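Local coordinates for yuaD protein (Bacillus subtilis, PDB 1ORU) that is of unknown function but has a MOSC domain and may, like others of its family, bind molybdenum and pyridoxal phosphate, at residues N78-A81 with L82-V86; P87-L90 with P91-G95; S151-V154 with R155-G159. One frame throughout, in Å; residues are numbered along the deposited sequence.

Contact 1 of 3, residues N78-A81 with L82-V86; sequences NEIA and LKMGV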
ATOM      1  N   ASN A  78      11.833  23.033  -0.780  1.00 19.82           N
ATOM      2  CA  ASN A  78      12.035  24.474  -0.917  1.00 21.47           C
ATOM      3  C   ASN A  78      10.770  25.174  -0.442  1.00 22.47           C
ATOM      4  O   ASN A  78      10.823  26.253   0.164  1.00 22.37           O
ATOM      5  CB  ASN A  78      12.306  24.846  -2.379  1.00 23.51           C
ATOM      6  CG  ASN A  78      13.690  24.426  -2.845  1.00 26.60           C
ATOM      7  OD1 ASN A  78      14.014  24.526  -4.031  1.00 29.29           O
ATOM      8  ND2 ASN A  78      14.515  23.959  -1.915  1.00 26.16           N
ATOM      9  N   GLU A  79       9.631  24.549  -0.714  1.00 20.61           N
ATOM     10  CA  GLU A  79       8.347  25.102  -0.316  1.00 22.56           C
ATOM     11  C   GLU A  79       8.263  25.159   1.205  1.00 21.26           C
ATOM     12  O   GLU A  79       7.806  26.155   1.768  1.00 21.97           O
ATOM     13  CB  GLU A  79       7.208  24.249  -0.873  1.00 25.77           C
ATOM     14  CG  GLU A  79       5.939  25.033  -1.131  1.00 29.60           C
ATOM     15  CD  GLU A  79       4.821  24.170  -1.681  1.00 32.20           C
ATOM     16  OE1 GLU A  79       5.105  23.281  -2.516  1.00 31.38           O
ATOM     17  OE2 GLU A  79       3.655  24.392  -1.286  1.00 33.40           O
ATOM     18  N   ILE A  80       8.704  24.094   1.867  1.00 20.99           N
ATOM     19  CA  ILE A  80       8.693  24.052   3.323  1.00 20.50           C
ATOM     20  C   ILE A  80       9.603  25.167   3.846  1.00 22.59           C
ATOM     21  O   ILE A  80       9.223  25.914   4.752  1.00 22.19           O
ATOM     22  CB  ILE A  80       9.202  22.684   3.858  1.00 20.44           C
ATOM     23  CG1 ILE A  80       8.225  21.570   3.466  1.00 18.64           C
ATOM     24  CG2 ILE A  80       9.365  22.739   5.374  1.00 19.18           C
ATOM     25  CD1 ILE A  80       8.688  20.164   3.872  1.00 17.35           C
ATOM     26  N   ALA A  81      10.798  25.278   3.264  1.00 22.54           N
ATOM     27  CA  ALA A  81      11.764  26.297   3.676  1.00 24.50           C
ATOM     28  C   ALA A  81      11.133  27.684   3.663  1.00 25.99           C
ATOM     29  O   ALA A  81      11.235  28.429   4.638  1.00 25.02           O
ATOM     30  CB  ALA A  81      12.991  26.271   2.763  1.00 24.45           C
ATOM     31  N   LEU A  82      10.477  28.027   2.559  1.00 27.92           N
ATOM     32  CA  LEU A  82       9.830  29.326   2.445  1.00 31.67           C
ATOM     33  C   LEU A  82       8.774  29.539   3.522  1.00 31.78           C
ATOM     34  O   LEU A  82       8.740  30.587   4.166  1.00 31.47           O
ATOM     35  CB  LEU A  82       9.183  29.487   1.068  1.00 34.65           C
ATOM     36  CG  LEU A  82      10.035  30.135  -0.023  1.00 38.79           C
ATOM     37  CD1 LEU A  82      11.289  29.314  -0.276  1.00 40.67           C
ATOM     38  CD2 LEU A  82       9.204  30.255  -1.287  1.00 41.20           C
ATOM     39  N   LYS A  83       7.915  28.546   3.716  1.00 30.74           N
ATOM     40  CA  LYS A  83       6.857  28.650   4.712  1.00 30.60           C
ATOM     41  C   LYS A  83       7.406  28.781   6.132  1.00 30.57           C
ATOM     42  O   LYS A  83       6.792  29.420   6.983  1.00 31.69           O
ATOM     43  CB  LYS A  83       5.918  27.444   4.604  1.00 29.24           C
ATOM     44  CG  LYS A  83       5.184  27.375   3.266  1.00 29.90           C
ATOM     45  CD  LYS A  83       4.369  26.096   3.105  1.00 31.40           C
ATOM     46  CE  LYS A  83       3.212  26.016   4.087  1.00 34.53           C
ATOM     47  NZ  LYS A  83       2.459  24.725   3.953  1.00 36.59           N
HETATM   48  N   MSE A  84       8.569  28.191   6.386  1.00 29.89           N
HETATM   49  CA  MSE A  84       9.172  28.265   7.711  1.00 28.40           C
HETATM   50  C   MSE A  84      10.058  29.496   7.884  1.00 29.28           C
HETATM   51  O   MSE A  84      10.466  29.828   9.000  1.00 29.91           O
HETATM   52  CB  MSE A  84      10.001  27.018   7.983  1.00 27.76           C
HETATM   53  CG  MSE A  84       9.178  25.752   8.154  1.00 26.19           C
HETATM   54 SE   MSE A  84      10.316  24.275   8.517  0.94 26.64          SE
HETATM   55  CE  MSE A  84      10.789  24.708  10.354  1.00 24.07           C
ATOM     56  N   GLY A  85      10.366  30.165   6.778  1.00 28.97           N
ATOM     57  CA  GLY A  85      11.210  31.343   6.853  1.00 28.30           C
ATOM     58  C   GLY A  85      12.686  31.024   7.018  1.00 28.38           C
ATOM     59  O   GLY A  85      13.433  31.825   7.583  1.00 28.09           O
ATOM     60  N   VAL A  86      13.114  29.856   6.542  1.00 26.01           N
ATOM     61  CA  VAL A  86      14.519  29.472   6.627  1.00 26.18           C
ATOM     62  C   VAL A  86      15.099  29.354   5.217  1.00 26.65           C
ATOM     63  O   VAL A  86      14.379  29.046   4.266  1.00 26.07           O
ATOM     64  CB  VAL A  86      14.714  28.132   7.380  1.00 26.15           C
ATOM     65  CG1 VAL A  86      14.251  28.275   8.824  1.00 26.02           C
ATOM     66  CG2 VAL A  86      13.956  27.020   6.674  1.00 26.19           C
TER
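Leu82 N, Lys83 N and Met84 N hydrogen-bond to Asn78 O, Glu79 O and Ile80 O, the i to i+4 pattern of the last turns of helix 74-84. The helix ends in a Schellman motif, and the chain leaves helical geometry at Gly85, which has positive phi (78°). Val86 N hydrogen-bonds to Ala81 O at 3.0 Å, and Gly85 N to Leu82 O at 3.1 Å, the two bonds of the motif. Ala81 O also receives weak, bent bonds from Gly85 N and Met84 N. The cap brings Val86 back against the helix, with its CG2 4.1 Å from Ala81 CB. Within the same last turn, Ile80 and Met84, a selenomethionine four residues on, lie side by side and point the same way. With Ile80 CG2 anti to the backbone N, the branch points along the helix to Met84 SE, 3.6 Å away. Both side chains also touch Phe153 of helix 149-156, which packs against this buried side. On the exposed side the Lys83 chain runs back past Glu79, with Lys83 CG 3.3 Å from Glu79 O. It bends at chi3 (66°), and NZ hydrogen-bonds to His156 O. Glu79 OE2 stays 5.4 Å from Lys83 NZ, with no contact between the charges.

Contact 2 of 3, residues P87-L90 with P91-G95; sequences PRIL and PEWLG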
ATOM      1  N   PRO A  87      16.412  29.594   5.068  1.00 26.42           N
ATOM      2  CA  PRO A  87      17.100  29.529   3.775  1.00 27.70           C
ATOM      3  C   PRO A  87      17.052  28.195   3.039  1.00 28.26           C
ATOM      4  O   PRO A  87      16.994  28.170   1.809  1.00 28.71           O
ATOM      5  CB  PRO A  87      18.525  29.951   4.125  1.00 27.66           C
ATOM      6  CG  PRO A  87      18.684  29.464   5.511  1.00 27.40           C
ATOM      7  CD  PRO A  87      17.375  29.849   6.152  1.00 28.27           C
ATOM      8  N   ARG A  88      17.076  27.088   3.773  1.00 28.57           N
ATOM      9  CA  ARG A  88      17.039  25.787   3.121  1.00 29.52           C
ATOM     10  C   ARG A  88      16.652  24.631   4.033  1.00 28.09           C
ATOM     11  O   ARG A  88      16.813  24.696   5.251  1.00 26.57           O
ATOM     12  CB  ARG A  88      18.398  25.485   2.484  1.00 33.17           C
ATOM     13  CG  ARG A  88      19.552  25.508   3.470  1.00 38.13           C
ATOM     14  CD  ARG A  88      20.860  25.066   2.826  1.00 42.58           C
ATOM     15  NE  ARG A  88      21.976  25.140   3.767  1.00 46.05           N
ATOM     16  CZ  ARG A  88      23.213  24.734   3.500  1.00 48.27           C
ATOM     17  NH1 ARG A  88      23.504  24.219   2.313  1.00 49.04           N
ATOM     18  NH2 ARG A  88      24.163  24.848   4.418  1.00 50.33           N
ATOM     19  N   ILE A  89      16.134  23.572   3.416  1.00 25.21           N
ATOM     20  CA  ILE A  89      15.736  22.357   4.114  1.00 24.04           C
ATOM     21  C   ILE A  89      16.384  21.209   3.341  1.00 22.51           C
ATOM     22  O   ILE A  89      16.033  20.962   2.192  1.00 23.09           O
ATOM     23  CB  ILE A  89      14.200  22.165   4.094  1.00 24.64           C
ATOM     24  CG1 ILE A  89      13.521  23.249   4.933  1.00 23.91           C
ATOM     25  CG2 ILE A  89      13.840  20.788   4.618  1.00 23.58           C
ATOM     26  CD1 ILE A  89      13.854  23.182   6.409  1.00 26.17           C
ATOM     27  N   LEU A  90      17.330  20.517   3.967  1.00 23.07           N
ATOM     28  CA  LEU A  90      18.019  19.410   3.304  1.00 21.14           C
ATOM     29  C   LEU A  90      17.289  18.084   3.479  1.00 19.51           C
ATOM     30  O   LEU A  90      16.793  17.777   4.562  1.00 17.54           O
ATOM     31  CB  LEU A  90      19.442  19.276   3.848  1.00 22.29           C
ATOM     32  CG  LEU A  90      20.334  20.513   3.698  1.00 23.78           C
ATOM     33  CD1 LEU A  90      21.724  20.198   4.238  1.00 24.30           C
ATOM     34  CD2 LEU A  90      20.403  20.930   2.239  1.00 23.21           C
ATOM     35  N   PRO A  91      17.217  17.277   2.405  1.00 17.80           N
ATOM     36  CA  PRO A  91      16.536  15.982   2.490  1.00 18.03           C
ATOM     37  C   PRO A  91      17.063  15.130   3.647  1.00 18.27           C
ATOM     38  O   PRO A  91      16.304  14.389   4.278  1.00 17.27           O
ATOM     39  CB  PRO A  91      16.825  15.352   1.125  1.00 17.53           C
ATOM     40  CG  PRO A  91      16.836  16.552   0.213  1.00 18.62           C
ATOM     41  CD  PRO A  91      17.655  17.552   1.024  1.00 18.40           C
ATOM     42  N   GLU A  92      18.363  15.248   3.922  1.00 18.17           N
ATOM     43  CA  GLU A  92      19.002  14.487   4.996  1.00 19.42           C
ATOM     44  C   GLU A  92      18.348  14.734   6.350  1.00 18.82           C
ATOM     45  O   GLU A  92      18.166  13.809   7.147  1.00 17.21           O
ATOM     46  CB  GLU A  92      20.490  14.840   5.097  1.00 21.42           C
ATOM     47  CG  GLU A  92      21.312  14.471   3.876  1.00 25.51           C
ATOM     48  CD  GLU A  92      21.547  15.645   2.941  1.00 27.22           C
ATOM     49  OE1 GLU A  92      20.574  16.351   2.604  1.00 24.69           O
ATOM     50  OE2 GLU A  92      22.711  15.849   2.533  1.00 28.62           O
ATOM     51  N   TRP A  93      18.011  15.991   6.608  1.00 18.37           N
ATOM     52  CA  TRP A  93      17.393  16.369   7.870  1.00 18.82           C
ATOM     53  C   TRP A  93      16.034  15.706   8.049  1.00 19.59           C
ATOM     54  O   TRP A  93      15.584  15.486   9.179  1.00 19.76           O
ATOM     55  CB  TRP A  93      17.218  17.883   7.940  1.00 18.91           C
ATOM     56  CG  TRP A  93      18.484  18.662   7.759  1.00 22.07           C
ATOM     57  CD1 TRP A  93      19.764  18.185   7.811  1.00 22.63           C
ATOM     58  CD2 TRP A  93      18.588  20.067   7.524  1.00 21.37           C
ATOM     59  NE1 TRP A  93      20.660  19.212   7.624  1.00 23.24           N
ATOM     60  CE2 TRP A  93      19.963  20.378   7.445  1.00 21.90           C
ATOM     61  CE3 TRP A  93      17.651  21.097   7.374  1.00 22.47           C
ATOM     62  CZ2 TRP A  93      20.425  21.678   7.219  1.00 23.38           C
ATOM     63  CZ3 TRP A  93      18.107  22.389   7.150  1.00 22.41           C
ATOM     64  CH2 TRP A  93      19.485  22.667   7.075  1.00 24.05           C
ATOM     65  N   LEU A  94      15.380  15.396   6.936  1.00 18.19           N
ATOM     66  CA  LEU A  94      14.066  14.767   6.980  1.00 18.03           C
ATOM     67  C   LEU A  94      14.176  13.247   6.911  1.00 18.62           C
ATOM     68  O   LEU A  94      13.166  12.544   6.863  1.00 19.93           O
ATOM     69  CB  LEU A  94      13.200  15.282   5.829  1.00 18.53           C
ATOM     70  CG  LEU A  94      13.013  16.801   5.744  1.00 21.29           C
ATOM     71  CD1 LEU A  94      12.173  17.151   4.520  1.00 21.04           C
ATOM     72  CD2 LEU A  94      12.349  17.313   7.002  1.00 21.47           C
ATOM     73  N   GLY A  95      15.407  12.746   6.908  1.00 16.89           N
ATOM     74  CA  GLY A  95      15.633  11.312   6.848  1.00 16.89           C
ATOM     75  C   GLY A  95      15.227  10.673   5.529  1.00 15.98           C
ATOM     76  O   GLY A  95      14.895   9.486   5.477  1.00 14.21           O
TER
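Leu90 lies over the indole of Trp93, three residues later in the chain, and its side chain makes most of this local contact. Leu90 CB sits above the five-membered ring of Trp93, 3.8 Å from the centroid and only 9° off the ring normal, a CH-pi contact over the face. Leu90 CB also meets a polar neighbour, Glu92 OE1, at 3.4 Å. The glutamate chain bends at chi2 (99°), and this carries the carboxylate back toward Leu90. From CB the leucine runs out along the indole. Leu90 CG lies 3.7 Å from Trp93 CZ2, on the six-membered ring. At the tip, Leu90 CD1 meets Trp93 CZ2 at 3.6 Å and also approaches CE2 and NE1. The backbone joins in. Leu90 N lies over the same indole, and Arg88 O comes obliquely to within 3.3 Å of Trp93 CZ3. Ile89 turns to another neighbour: its CG2 meets CD1 of Leu94 at 4.0 Å, the two side chains crossing at about a right angle. Outside the segments, Tyr142 stacks with Trp93, and Tyr143 OH hydrogen-bonds to Arg88 O. Trp93 N closes the turn with a hydrogen bond of 3.0 Å to Leu90 O, reaching it from above the carbonyl plane. The arrangement is a short helix-like turn opened by Pro91, in the loop that leads from helix 74-84 to strand 98-101 within a beta-alpha-beta unit.

Contact 3 of 3, residues S151-V154 with R155-G159; sequences SAFV and RHALG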
ATOM      1  N   SER A 151       7.576  23.181  15.828  1.00 25.33           N
ATOM      2  CA  SER A 151       6.133  23.176  15.645  1.00 26.67           C
ATOM      3  C   SER A 151       5.799  23.790  14.291  1.00 26.50           C
ATOM      4  O   SER A 151       4.805  23.423  13.662  1.00 28.67           O
ATOM      5  CB  SER A 151       5.445  23.954  16.775  1.00 27.24           C
ATOM      6  OG  SER A 151       5.891  25.295  16.826  1.00 28.81           O
ATOM      7  N   ALA A 152       6.641  24.715  13.836  1.00 24.99           N
ATOM      8  CA  ALA A 152       6.429  25.362  12.548  1.00 24.99           C
ATOM      9  C   ALA A 152       6.537  24.339  11.421  1.00 24.61           C
ATOM     10  O   ALA A 152       5.798  24.400  10.436  1.00 23.67           O
ATOM     11  CB  ALA A 152       7.448  26.480  12.346  1.00 25.19           C
ATOM     12  N   PHE A 153       7.461  23.395  11.567  1.00 24.76           N
ATOM     13  CA  PHE A 153       7.644  22.356  10.559  1.00 24.89           C
ATOM     14  C   PHE A 153       6.393  21.484  10.475  1.00 26.05           C
ATOM     15  O   PHE A 153       5.855  21.265   9.391  1.00 25.65           O
ATOM     16  CB  PHE A 153       8.851  21.482  10.907  1.00 24.45           C
ATOM     17  CG  PHE A 153       8.978  20.259  10.047  1.00 24.36           C
ATOM     18  CD1 PHE A 153       9.430  20.355   8.735  1.00 24.20           C
ATOM     19  CD2 PHE A 153       8.620  19.007  10.545  1.00 24.14           C
ATOM     20  CE1 PHE A 153       9.526  19.219   7.928  1.00 24.30           C
ATOM     21  CE2 PHE A 153       8.711  17.866   9.749  1.00 25.11           C
ATOM     22  CZ  PHE A 153       9.166  17.973   8.437  1.00 23.64           C
ATOM     23  N   VAL A 154       5.933  20.993  11.624  1.00 26.11           N
ATOM     24  CA  VAL A 154       4.751  20.137  11.670  1.00 26.68           C
ATOM     25  C   VAL A 154       3.557  20.799  10.997  1.00 28.80           C
ATOM     26  O   VAL A 154       2.765  20.142  10.314  1.00 27.55           O
ATOM     27  CB  VAL A 154       4.376  19.787  13.120  1.00 26.16           C
ATOM     28  CG1 VAL A 154       3.096  18.962  13.146  1.00 28.19           C
ATOM     29  CG2 VAL A 154       5.504  19.008  13.761  1.00 27.08           C
ATOM     30  N   ARG A 155       3.439  22.107  11.182  1.00 29.50           N
ATOM     31  CA  ARG A 155       2.342  22.872  10.607  1.00 33.10           C
ATOM     32  C   ARG A 155       2.491  23.113   9.104  1.00 32.02           C
ATOM     33  O   ARG A 155       1.586  22.819   8.325  1.00 31.14           O
ATOM     34  CB  ARG A 155       2.232  24.218  11.328  1.00 38.35           C
ATOM     35  CG  ARG A 155       1.130  25.129  10.817  1.00 46.12           C
ATOM     36  CD  ARG A 155       1.235  26.507  11.454  1.00 54.05           C
ATOM     37  NE  ARG A 155       0.133  27.387  11.069  1.00 61.87           N
ATOM     38  CZ  ARG A 155       0.044  28.669  11.413  1.00 66.38           C
ATOM     39  NH1 ARG A 155       0.996  29.229  12.152  1.00 68.53           N
ATOM     40  NH2 ARG A 155      -1.000  29.391  11.024  1.00 67.73           N
ATOM     41  N   HIS A 156       3.638  23.642   8.697  1.00 29.98           N
ATOM     42  CA  HIS A 156       3.854  23.957   7.293  1.00 28.23           C
ATOM     43  C   HIS A 156       4.269  22.816   6.368  1.00 25.25           C
ATOM     44  O   HIS A 156       4.181  22.957   5.153  1.00 24.00           O
ATOM     45  CB  HIS A 156       4.857  25.107   7.175  1.00 31.33           C
ATOM     46  CG  HIS A 156       4.345  26.410   7.707  1.00 34.41           C
ATOM     47  ND1 HIS A 156       4.916  27.053   8.785  1.00 36.16           N
ATOM     48  CD2 HIS A 156       3.312  27.189   7.309  1.00 35.50           C
ATOM     49  CE1 HIS A 156       4.257  28.172   9.026  1.00 35.63           C
ATOM     50  NE2 HIS A 156       3.279  28.278   8.145  1.00 36.60           N
ATOM     51  N   ALA A 157       4.705  21.694   6.930  1.00 22.78           N
ATOM     52  CA  ALA A 157       5.136  20.564   6.110  1.00 22.86           C
ATOM     53  C   ALA A 157       3.974  19.653   5.709  1.00 22.35           C
ATOM     54  O   ALA A 157       4.093  18.852   4.780  1.00 19.89           O
ATOM     55  CB  ALA A 157       6.201  19.760   6.853  1.00 23.07           C
ATOM     56  N   LEU A 158       2.853  19.773   6.411  1.00 23.16           N
ATOM     57  CA  LEU A 158       1.687  18.951   6.111  1.00 24.22           C
ATOM     58  C   LEU A 158       1.276  19.113   4.652  1.00 24.21           C
ATOM     59  O   LEU A 158       1.068  20.230   4.175  1.00 23.51           O
ATOM     60  CB  LEU A 158       0.514  19.331   7.019  1.00 25.25           C
ATOM     61  CG  LEU A 158      -0.753  18.492   6.825  1.00 27.17           C
ATOM     62  CD1 LEU A 158      -0.456  17.040   7.165  1.00 26.22           C
ATOM     63  CD2 LEU A 158      -1.867  19.028   7.712  1.00 27.42           C
ATOM     64  N   GLY A 159       1.173  17.989   3.944  1.00 24.38           N
ATOM     65  CA  GLY A 159       0.781  18.020   2.548  1.00 23.06           C
ATOM     66  C   GLY A 159       1.920  18.199   1.561  1.00 22.79           C
ATOM     67  O   GLY A 159       1.702  18.134   0.352  1.00 23.70           O
TER
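Arg155 N, His156 N and Ala157 N hydrogen-bond to Ser151 O, Ala152 O and Phe153 O, as expected for the last turns of helix 149-156. The His156 hydrogen bond is nearly straight, with an N-H...O angle of 171°. The Ala157 hydrogen bond is the shortest of the three, 2.8 Å from Ala157 N to Phe153 O.

The main side-chain contact is between Phe153 and Ala157, four residues on. Ala157 CB lies over one face of the phenyl ring, 3.8 Å from its centroid and offset toward the rim, a CH-pi contact. Its closest ring atom is Phe153 CE1, at 3.5 Å. The phenylalanine CG stands anti to the backbone N (chi1 171°), which swings the ring forward along the helix to the alanine methyl.

On another side of the helix, His156 turns back toward Ala152. Its ND1 gives a weak hydrogen bond of 3.2 Å to Ala152 O, so this carbonyl has both the backbone N and the ring nitrogen of one residue as partners. The ring comes to the oxygen obliquely. Arg155 extends from the same turn, and its CD lies over one face of the imidazole, 4.2 Å above the plane.

Phe153 is buried where the helices meet. It touches Ile80 and Met84 of helix 74-84, and Pro135 and Ile139 of helix 133-142. Val154 packs on Ile133 at the start of helix 133-142, and Ala157 touches Ile80 of helix 74-84.

Overall arrangement
Following the chain, contact 1 ends helix 74-84, contact 2 forms a turn in the loop before strand 98-101, and contact 3 lies at the C-terminal part of helix 149-156. All three are local. They follow in series, and none nests in or crosses another. In space all three touch. Ile89 of contact 2 packs back on Ala81 of contact 1, folding the loop against the helix it has just left. Contact 3 returns to contact 1 later in sequence, through packing and the hydrogen bond from Lys83 NZ to His156 O. Leu94 CD2 and Phe153 CE1 join contacts 2 and 3, 3.5 Å apart. The three thus tie the beta-alpha-beta unit of 69-101 to helix 149-156.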